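Local coordinates for putative esterase (Uncultured bacterium, PDB 7C4D), which probably hydrolyses carboxylic esters, as an esterase of the alpha/beta hydrolase superfamily from a marine microorganism, at residues K155-Q160 with F173-I178; H30-S35 with K134-I139; R58-S63 with D67-E72. One frame throughout, in Å; residues are numbered along the deposited sequence.

Contact 1. Residues K155-Q160 with F173-I178; sequences KEIETQ and FLLKNI
Glu158 and Leu175 bring the two backbones closest, with CA atoms 7.4 Å apart, where helix 154-164 passes the C-terminal part of helix 168-175 and the type I beta turn from Leu175 to Ile178. Leu175 points at the helix and splits its two methyls between neighbours. CD1 lies 3.7 Å from Glu158 CG, the two side chains crossing at about a right angle. CD2 meets Ile157 CG2 at 3.8 Å. Both helices belong to the helical insertion between strands 113-119 and 217-222, consistent with the cap that covers the active site in many alpha/beta hydrolases. Glu158 gives only its aliphatic part here. Its chain bends at CB-CG and leads the carboxylate away, to a long, weak ion pair with Arg171. With an alanine here in place of Leu175, both branches are gone, and Ile157 CG2 and Glu158 CG would probably lose their shared partner and face a gap between the helices. Ile178 reaches Ile157 tip to tip, its CD1 4.0 Å from Ile157 CG2. Where the chain leaves the helix, Leu174 O accepts from Asn177 N at 3.0 Å and, on the same face of its plane, from Asn177 ND2 at 3.2 Å.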
loop_
_atom_site.group_PDB
_atom_site.type_symbol
_atom_site.label_atom_id
_atom_site.label_comp_id
_atom_site.label_asym_id
_atom_site.label_seq_id
_atom_site.Cartn_x
_atom_site.Cartn_y
_atom_site.Cartn_z
ATOM N N LYS A 155 -4.965 16.930 -19.247
ATOM C CA LYS A 155 -4.944 18.245 -18.621
ATOM C C LYS A 155 -6.352 18.611 -18.145
ATOM O O LYS A 155 -6.502 19.340 -17.165
ATOM C CB LYS A 155 -4.332 19.297 -19.556
ATOM C CG LYS A 155 -3.491 20.388 -18.891
ATOM C CD LYS A 155 -2.645 19.926 -17.703
ATOM C CE LYS A 155 -1.174 20.296 -17.766
ATOM N NZ LYS A 155 -0.949 21.726 -18.083
ATOM N N GLU A 156 -7.373 18.078 -18.832
ATOM C CA GLU A 156 -8.764 18.363 -18.506
ATOM C C GLU A 156 -9.151 17.617 -17.231
ATOM O O GLU A 156 -9.722 18.216 -16.319
ATOM C CB GLU A 156 -9.708 18.024 -19.667
ATOM C CG GLU A 156 -9.227 18.490 -21.037
ATOM C CD GLU A 156 -8.724 19.922 -21.136
ATOM O OE1 GLU A 156 -9.535 20.849 -20.943
ATOM O OE2 GLU A 156 -7.517 20.108 -21.401
ATOM N N ILE A 157 -8.817 16.317 -17.181
ATOM C CA ILE A 157 -9.069 15.465 -16.026
ATOM C C ILE A 157 -8.464 16.129 -14.789
ATOM O O ILE A 157 -9.041 16.070 -13.705
ATOM C CB ILE A 157 -8.506 14.039 -16.223
ATOM C CG1 ILE A 157 -8.500 13.587 -17.690
ATOM C CG2 ILE A 157 -9.207 13.048 -15.301
ATOM C CD1 ILE A 157 -9.665 12.699 -18.102
ATOM N N GLU A 158 -7.303 16.770 -14.983
ATOM C CA GLU A 158 -6.564 17.418 -13.911
ATOM C C GLU A 158 -7.380 18.584 -13.352
ATOM O O GLU A 158 -7.537 18.695 -12.138
ATOM C CB GLU A 158 -5.183 17.858 -14.403
ATOM C CG GLU A 158 -4.252 18.287 -13.278
ATOM C CD GLU A 158 -3.480 19.575 -13.515
ATOM O OE1 GLU A 158 -3.812 20.298 -14.483
ATOM O OE2 GLU A 158 -2.552 19.857 -12.727
ATOM N N THR A 159 -7.916 19.424 -14.251
ATOM C CA THR A 159 -8.671 20.614 -13.878
ATOM C C THR A 159 -10.040 20.230 -13.312
ATOM O O THR A 159 -10.615 20.981 -12.526
ATOM C CB THR A 159 -8.743 21.631 -15.027
ATOM O OG1 THR A 159 -9.204 20.955 -16.197
ATOM C CG2 THR A 159 -7.416 22.301 -15.317
ATOM N N GLN A 160 -10.552 19.058 -13.715
ATOM C CA GLN A 160 -11.779 18.498 -13.164
ATOM C C GLN A 160 -11.580 18.113 -11.697
ATOM O O GLN A 160 -12.445 18.388 -10.864
ATOM C CB GLN A 160 -12.233 17.282 -13.976
ATOM C CG GLN A 160 -12.977 17.639 -15.251
ATOM C CD GLN A 160 -13.133 16.435 -16.148
ATOM O OE1 GLN A 160 -13.923 15.532 -15.880
ATOM N NE2 GLN A 160 -12.367 16.413 -17.227
ATOM N N PHE A 173 -1.085 11.861 -7.952
ATOM C CA PHE A 173 -1.065 10.520 -7.382
ATOM C C PHE A 173 -2.223 9.712 -7.979
ATOM O O PHE A 173 -2.019 8.632 -8.573
ATOM C CB PHE A 173 -1.017 10.603 -5.844
ATOM C CG PHE A 173 -1.110 9.266 -5.158
ATOM C CD1 PHE A 173 0.020 8.469 -4.987
ATOM C CD2 PHE A 173 -2.335 8.775 -4.740
ATOM C CE1 PHE A 173 -0.072 7.203 -4.424
ATOM C CE2 PHE A 173 -2.434 7.512 -4.173
ATOM C CZ PHE A 173 -1.305 6.728 -4.022
ATOM N N LEU A 174 -3.426 10.307 -7.903
ATOM C CA LEU A 174 -4.634 9.670 -8.410
ATOM C C LEU A 174 -4.611 9.582 -9.933
ATOM O O LEU A 174 -5.053 8.585 -10.508
ATOM C CB LEU A 174 -5.850 10.451 -7.905
ATOM C CG LEU A 174 -6.063 10.408 -6.391
ATOM C CD1 LEU A 174 -7.162 11.373 -5.958
ATOM C CD2 LEU A 174 -6.396 8.996 -5.954
ATOM N N LEU A 175 -4.057 10.621 -10.568
ATOM C CA LEU A 175 -4.060 10.759 -12.014
ATOM C C LEU A 175 -3.007 9.851 -12.641
ATOM O O LEU A 175 -2.932 9.745 -13.869
ATOM C CB LEU A 175 -3.739 12.215 -12.380
ATOM C CG LEU A 175 -4.895 13.212 -12.421
ATOM C CD1 LEU A 175 -4.357 14.606 -12.676
ATOM C CD2 LEU A 175 -5.926 12.836 -13.478
ATOM N N LYS A 176 -2.153 9.232 -11.816
ATOM C CA LYS A 176 -1.282 8.241 -12.416
ATOM C C LYS A 176 -2.111 7.018 -12.781
ATOM O O LYS A 176 -1.569 6.128 -13.427
ATOM C CB LYS A 176 -0.150 7.827 -11.476
ATOM C CG LYS A 176 1.013 8.786 -11.407
ATOM C CD LYS A 176 1.812 8.501 -10.167
ATOM C CE LYS A 176 2.416 9.748 -9.569
ATOM N NZ LYS A 176 3.011 9.458 -8.241
ATOM N N ASN A 177 -3.397 6.980 -12.368
ATOM C CA ASN A 177 -4.243 5.803 -12.568
ATOM C C ASN A 177 -5.070 5.902 -13.840
ATOM O O ASN A 177 -5.768 4.946 -14.216
ATOM C CB ASN A 177 -5.175 5.547 -11.397
ATOM C CG ASN A 177 -4.397 4.969 -10.243
ATOM O OD1 ASN A 177 -4.034 3.797 -10.269
ATOM N ND2 ASN A 177 -4.079 5.806 -9.275
ATOM N N ILE A 178 -4.988 7.066 -14.483
ATOM C CA ILE A 178 -5.667 7.205 -15.760
ATOM C C ILE A 178 -4.683 6.919 -16.904
ATOM O O ILE A 178 -3.593 7.457 -16.930
ATOM C CB ILE A 178 -6.434 8.545 -15.810
ATOM C CG1 ILE A 178 -7.636 8.480 -16.753
ATOM C CG2 ILE A 178 -5.529 9.748 -16.055
ATOM C CD1 ILE A 178 -8.845 9.193 -16.220
#

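Contact 2. Residues H30-S35 with K134-I139; sequences HGLYGS and KTHKKI. With ACT (acetate ion), chain D; SO4 (sulfate ion), chain E.
Leu32 and Tyr33 pack against His136 and Ile139 in a buried contact without cross-segment hydrogen bonds. It joins the loop after strand 25-29 of the alpha/beta hydrolase core to helix 131-144 of the helical insertion. The loop carries the His-Gly motif, and Leu32 N and Met97 N both bind an acetate ion, probably from the crystallisation liquor, consistent with an oxyanion hole beside the probable nucleophile Ser96. Gly31 belongs to the same site, since a CB there would collide with acetate OXT. Leu32 turns CG away from its backbone N (chi1 -164°), which carries CD2 to the edge of the His136 ring, 3.3 Å from His136 CD2 and near the ring plane. The polar side of that ring is fixed by His136 ND1, bonded to Asn132 O. Tyr33 and Ile139 lie alongside, pointing opposite ways, with Ile139 CG2 3.4 Å from Tyr33 CE2. Leu32 CG lies over one face of the Tyr33 ring, toward its rim. Tyr33 OH is buried and has no polar partner in the model. Gly31 O closes the type II turn by accepting Gly34 N, and takes His30 ND1 from the opposite face of its plane. Leu32 N meets acetate OXT at 2.7 Å, with a nearly straight N-H...O angle of 169°.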
loop_
_atom_site.group_PDB
_atom_site.type_symbol
_atom_site.label_atom_id
_atom_site.label_comp_id
_atom_site.label_asym_id
_atom_site.label_seq_id
_atom_site.Cartn_x
_atom_site.Cartn_y
_atom_site.Cartn_z
ATOM N N HIS A 30 2.298 -1.373 -2.238
ATOM C CA HIS A 30 1.722 -0.041 -2.217
ATOM C C HIS A 30 0.361 -0.024 -1.469
ATOM O O HIS A 30 -0.240 -1.061 -1.128
ATOM C CB HIS A 30 1.585 0.416 -3.671
ATOM C CG HIS A 30 0.596 -0.411 -4.416
ATOM N ND1 HIS A 30 -0.767 -0.192 -4.327
ATOM C CD2 HIS A 30 0.745 -1.504 -5.188
ATOM C CE1 HIS A 30 -1.410 -1.087 -5.032
ATOM N NE2 HIS A 30 -0.505 -1.908 -5.583
ATOM N N GLY A 31 -0.145 1.182 -1.217
ATOM C CA GLY A 31 -1.477 1.386 -0.666
ATOM C C GLY A 31 -2.563 1.649 -1.733
ATOM O O GLY A 31 -2.313 1.565 -2.945
ATOM N N LEU A 32 -3.803 1.956 -1.292
ATOM C CA LEU A 32 -4.928 2.109 -2.216
ATOM C C LEU A 32 -4.653 3.212 -3.259
ATOM O O LEU A 32 -4.163 4.292 -2.939
ATOM C CB LEU A 32 -6.179 2.417 -1.380
ATOM C CG LEU A 32 -7.539 2.257 -2.059
ATOM C CD1 LEU A 32 -7.783 0.836 -2.516
ATOM C CD2 LEU A 32 -8.644 2.667 -1.092
ATOM N N TYR A 33 -4.987 2.948 -4.533
ATOM C CA TYR A 33 -4.747 3.885 -5.631
ATOM C C TYR A 33 -3.266 3.999 -6.033
ATOM O O TYR A 33 -2.948 4.828 -6.900
ATOM C CB TYR A 33 -5.347 5.282 -5.395
ATOM C CG TYR A 33 -6.769 5.250 -4.903
ATOM C CD1 TYR A 33 -7.772 4.752 -5.717
ATOM C CD2 TYR A 33 -7.118 5.730 -3.649
ATOM C CE1 TYR A 33 -9.083 4.682 -5.285
ATOM C CE2 TYR A 33 -8.435 5.671 -3.202
ATOM C CZ TYR A 33 -9.416 5.132 -4.020
ATOM O OH TYR A 33 -10.721 5.050 -3.632
ATOM N N GLY A 34 -2.351 3.239 -5.388
ATOM C CA GLY A 34 -0.931 3.298 -5.752
ATOM C C GLY A 34 -0.555 2.156 -6.687
ATOM O O GLY A 34 -1.418 1.376 -7.083
ATOM N N SER A 35 0.735 2.057 -7.038
ATOM C CA SER A 35 1.283 0.877 -7.693
ATOM C C SER A 35 2.769 0.763 -7.345
ATOM O O SER A 35 3.279 1.542 -6.547
ATOM C CB SER A 35 1.087 0.913 -9.186
ATOM O OG SER A 35 1.881 1.939 -9.737
ATOM N N LYS A 134 -12.834 9.356 6.015
ATOM C CA LYS A 134 -13.387 10.550 5.395
ATOM C C LYS A 134 -12.688 10.831 4.076
ATOM O O LYS A 134 -13.340 11.132 3.075
ATOM C CB LYS A 134 -13.258 11.761 6.316
ATOM C CG LYS A 134 -14.333 11.885 7.380
ATOM C CD LYS A 134 -13.917 12.735 8.572
ATOM C CE LYS A 134 -15.101 13.286 9.344
ATOM N NZ LYS A 134 -16.390 12.687 8.912
ATOM N N THR A 135 -11.357 10.737 4.088
ATOM C CA THR A 135 -10.566 11.102 2.925
ATOM C C THR A 135 -10.809 10.087 1.826
ATOM O O THR A 135 -10.939 10.473 0.676
ATOM C CB THR A 135 -9.105 11.397 3.283
ATOM O OG1 THR A 135 -9.197 12.587 4.061
ATOM C CG2 THR A 135 -8.213 11.701 2.103
ATOM N N HIS A 136 -10.926 8.811 2.200
ATOM C CA HIS A 136 -11.222 7.770 1.227
ATOM C C HIS A 136 -12.598 7.992 0.602
ATOM O O HIS A 136 -12.735 7.890 -0.614
ATOM C CB HIS A 136 -10.930 6.377 1.802
ATOM C CG HIS A 136 -9.467 6.095 1.714
ATOM N ND1 HIS A 136 -8.556 6.649 2.592
ATOM C CD2 HIS A 136 -8.737 5.424 0.800
ATOM C CE1 HIS A 136 -7.338 6.299 2.243
ATOM N NE2 HIS A 136 -7.420 5.563 1.145
ATOM N N LYS A 137 -13.589 8.352 1.430
ATOM C CA LYS A 137 -14.951 8.617 0.978
ATOM C C LYS A 137 -14.952 9.718 -0.083
ATOM O O LYS A 137 -15.571 9.573 -1.134
ATOM C CB LYS A 137 -15.860 8.956 2.163
ATOM C CG LYS A 137 -16.247 7.789 3.056
ATOM C CD LYS A 137 -16.812 6.610 2.293
ATOM C CE LYS A 137 -18.086 6.080 2.919
ATOM N NZ LYS A 137 -18.084 6.293 4.388
ATOM N N LYS A 138 -14.237 10.807 0.190
ATOM C CA LYS A 138 -14.031 11.881 -0.774
ATOM C C LYS A 138 -13.426 11.371 -2.087
ATOM O O LYS A 138 -14.051 11.516 -3.130
ATOM C CB LYS A 138 -13.205 12.997 -0.139
ATOM C CG LYS A 138 -13.895 13.727 1.008
ATOM C CD LYS A 138 -12.974 14.670 1.754
ATOM C CE LYS A 138 -12.287 15.671 0.844
ATOM N NZ LYS A 138 -10.886 15.920 1.262
ATOM N N ILE A 139 -12.240 10.732 -2.033
ATOM C CA ILE A 139 -11.526 10.241 -3.205
ATOM C C ILE A 139 -12.440 9.379 -4.079
ATOM O O ILE A 139 -12.418 9.503 -5.301
ATOM C CB ILE A 139 -10.236 9.463 -2.815
ATOM C CG1 ILE A 139 -9.175 10.364 -2.171
ATOM C CG2 ILE A 139 -9.674 8.712 -4.024
ATOM C CD1 ILE A 139 -8.285 9.693 -1.125
HETATM C C ACT D . -4.606 3.464 1.787
HETATM O O ACT D . -4.172 4.640 1.777
HETATM O OXT ACT D . -3.959 2.495 1.339
HETATM C CH3 ACT D . -5.996 3.148 2.390
HETATM S S SO4 E . 1.818 4.250 -2.737
HETATM O O1 SO4 E . 1.784 3.792 -4.101
HETATM O O2 SO4 E . 0.465 4.556 -2.326
HETATM O O3 SO4 E . 2.338 3.213 -1.868
HETATM O O4 SO4 E . 2.638 5.422 -2.631
#

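Contact 3. Residues R58-S63 with D67-E72; sequences RNHGRS and DDMSYE
Arg58, Asn59 and His60 each send their side chain to the short segment that leads into helix 71-84, and Met69 is the main partner. Arg58 places CG between its backbone N and carbonyl carbon (chi1 73°), and its chain bends again at CG-CD. This brings the guanidinium edge to the backbone of Asp68, where NH1 donates to Asp68 O at 2.8 Å. The carbonyl lies somewhat out of the guanidinium plane. Arg58 NE forms a salt bridge with Asp77, which holds the group from a second side. Asn59 crosses Met69 obliquely. Its ND2 lies 3.1 Å from Met69 CG and makes a weak bond to Met69 SD at 3.5 Å. The amide oxygen, Asn59 OD1, bonds to Ala66 N. Met69 is extended as far as SD and then bends (chi3 91°), which turns its methyl to the edge of the His60 ring. There CE sits in the ring plane, 3.8 Å from His60 CE1. The imidazole is anchored at both nitrogens: ND1 donates to Arg58 O at 2.9 Å, and NE2 bonds to Tyr33 N. Asp68 OD1 accepts Ser70 N at 3.1 Å, from above the carboxylate plane, in an Asx turn. Ser70 then serves as N-cap of the helix. The contact lies within the connection from strand 51-55 to helix 71-84. Met69 also packs on helix 192-196, His60 touches Met97 of helix 97-108, and Arg58 rests on Ser73 and Met74 of helix 71-84.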
loop_
_atom_site.group_PDB
_atom_site.type_symbol
_atom_site.label_atom_id
_atom_site.label_comp_id
_atom_site.label_asym_id
_atom_site.label_seq_id
_atom_site.Cartn_x
_atom_site.Cartn_y
_atom_site.Cartn_z
ATOM N N ARG A 58 -4.023 -6.553 -6.471
ATOM C CA ARG A 58 -5.275 -6.705 -7.222
ATOM C C ARG A 58 -5.993 -5.358 -7.354
ATOM O O ARG A 58 -5.953 -4.534 -6.431
ATOM C CB ARG A 58 -6.140 -7.806 -6.605
ATOM C CG ARG A 58 -6.815 -7.457 -5.285
ATOM C CD ARG A 58 -7.936 -8.434 -4.972
ATOM N NE ARG A 58 -7.386 -9.770 -5.010
ATOM C CZ ARG A 58 -8.097 -10.880 -5.161
ATOM N NH1 ARG A 58 -9.408 -10.796 -5.270
ATOM N NH2 ARG A 58 -7.501 -12.061 -5.195
ATOM N N ASN A 59 -6.540 -5.112 -8.562
ATOM C CA ASN A 59 -7.318 -3.938 -8.941
ATOM C C ASN A 59 -6.449 -2.694 -9.154
ATOM O O ASN A 59 -6.976 -1.593 -9.331
ATOM C CB ASN A 59 -8.511 -3.668 -8.013
ATOM C CG ASN A 59 -9.588 -4.733 -8.108
ATOM O OD1 ASN A 59 -9.824 -5.325 -9.174
ATOM N ND2 ASN A 59 -10.233 -5.006 -6.985
ATOM N N HIS A 60 -5.123 -2.884 -9.188
ATOM C CA HIS A 60 -4.184 -1.775 -9.222
ATOM C C HIS A 60 -3.143 -2.000 -10.314
ATOM O O HIS A 60 -2.754 -3.134 -10.595
ATOM C CB HIS A 60 -3.507 -1.554 -7.853
ATOM C CG HIS A 60 -4.385 -0.973 -6.806
ATOM N ND1 HIS A 60 -5.249 -1.751 -6.050
ATOM C CD2 HIS A 60 -4.519 0.298 -6.372
ATOM C CE1 HIS A 60 -5.894 -0.964 -5.202
ATOM N NE2 HIS A 60 -5.482 0.307 -5.402
ATOM N N GLY A 61 -2.683 -0.872 -10.868
ATOM C CA GLY A 61 -1.604 -0.832 -11.840
ATOM C C GLY A 61 -1.914 -1.744 -13.027
ATOM O O GLY A 61 -2.954 -1.610 -13.659
ATOM N N ARG A 62 -1.032 -2.714 -13.269
ATOM C CA ARG A 62 -1.218 -3.670 -14.350
ATOM C C ARG A 62 -1.719 -5.009 -13.831
ATOM O O ARG A 62 -1.701 -5.977 -14.575
ATOM C CB ARG A 62 0.112 -3.925 -15.067
ATOM C CG ARG A 62 0.785 -2.668 -15.591
ATOM C CD ARG A 62 1.892 -3.058 -16.529
ATOM N NE ARG A 62 2.168 -1.979 -17.453
ATOM C CZ ARG A 62 2.923 -0.927 -17.182
ATOM N NH1 ARG A 62 3.496 -0.808 -15.999
ATOM N NH2 ARG A 62 3.123 -0.007 -18.109
ATOM N N SER A 63 -2.115 -5.095 -12.551
ATOM C CA SER A 63 -2.566 -6.378 -12.039
ATOM C C SER A 63 -4.032 -6.675 -12.427
ATOM O O SER A 63 -4.761 -5.775 -12.855
ATOM C CB SER A 63 -2.285 -6.486 -10.559
ATOM O OG SER A 63 -1.054 -7.164 -10.320
ATOM N N ASP A 67 -13.691 -8.462 -7.847
ATOM C CA ASP A 67 -14.725 -7.745 -7.106
ATOM C C ASP A 67 -14.379 -7.717 -5.625
ATOM O O ASP A 67 -14.520 -6.682 -4.990
ATOM C CB ASP A 67 -16.101 -8.386 -7.298
ATOM C CG ASP A 67 -16.590 -8.331 -8.736
ATOM O OD1 ASP A 67 -16.690 -7.208 -9.282
ATOM O OD2 ASP A 67 -16.844 -9.411 -9.301
ATOM N N ASP A 68 -13.961 -8.875 -5.107
ATOM C CA ASP A 68 -13.465 -9.015 -3.746
ATOM C C ASP A 68 -12.041 -8.437 -3.653
ATOM O O ASP A 68 -11.141 -8.817 -4.415
ATOM C CB ASP A 68 -13.429 -10.491 -3.340
ATOM C CG ASP A 68 -12.973 -10.684 -1.912
ATOM O OD1 ASP A 68 -13.271 -9.808 -1.109
ATOM O OD2 ASP A 68 -12.311 -11.699 -1.629
ATOM N N MET A 69 -11.866 -7.527 -2.694
ATOM C CA MET A 69 -10.596 -6.934 -2.307
ATOM C C MET A 69 -10.393 -7.041 -0.794
ATOM O O MET A 69 -9.862 -6.122 -0.181
ATOM C CB MET A 69 -10.656 -5.433 -2.592
ATOM C CG MET A 69 -10.078 -5.043 -3.875
ATOM S SD MET A 69 -10.185 -3.269 -3.947
ATOM C CE MET A 69 -8.605 -2.813 -3.233
ATOM N N SER A 70 -10.843 -8.135 -0.180
ATOM C CA SER A 70 -10.644 -8.336 1.242
ATOM C C SER A 70 -9.147 -8.587 1.498
ATOM O O SER A 70 -8.447 -8.967 0.568
ATOM C CB SER A 70 -11.486 -9.499 1.670
ATOM O OG SER A 70 -10.854 -10.723 1.338
ATOM N N TYR A 71 -8.680 -8.441 2.752
ATOM C CA TYR A 71 -7.281 -8.566 3.105
ATOM C C TYR A 71 -6.914 -10.031 3.022
ATOM O O TYR A 71 -5.757 -10.395 2.790
ATOM C CB TYR A 71 -6.991 -7.949 4.474
ATOM C CG TYR A 71 -6.918 -6.440 4.447
ATOM C CD1 TYR A 71 -5.960 -5.810 3.654
ATOM C CD2 TYR A 71 -7.730 -5.641 5.245
ATOM C CE1 TYR A 71 -5.891 -4.438 3.544
ATOM C CE2 TYR A 71 -7.625 -4.256 5.208
ATOM C CZ TYR A 71 -6.705 -3.659 4.341
ATOM O OH TYR A 71 -6.500 -2.313 4.211
ATOM N N GLU A 72 -7.939 -10.863 3.185
ATOM C CA GLU A 72 -7.755 -12.300 3.078
ATOM C C GLU A 72 -7.307 -12.633 1.653
ATOM O O GLU A 72 -6.375 -13.406 1.454
ATOM C CB GLU A 72 -9.060 -13.005 3.451
ATOM C CG GLU A 72 -9.044 -14.502 3.244
ATOM C CD GLU A 72 -8.194 -15.256 4.249
ATOM O OE1 GLU A 72 -7.462 -16.167 3.815
ATOM O OE2 GLU A 72 -8.276 -14.934 5.461
#

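The centres of contacts 1 and 2 are about 14 Å apart, and the centres of contacts 2 and 3 are about 13 Å apart. Contacts 1 and 3 are about 21 Å apart by centres and do not touch. Contact 2 is the middle member: its loop 30-35 meets contact 1 through Tyr33 O and Asn177 ND2, and contact 3 through Tyr33 N and His60 NE2. Along the chain, contact 3 is nested inside the loop closed by contact 2, and contact 1 follows both. Contact 3 belongs to the core, beyond strand 51-55. Contact 1 lies within the helical insertion, and contact 2 joins core to insertion beside the probable active site.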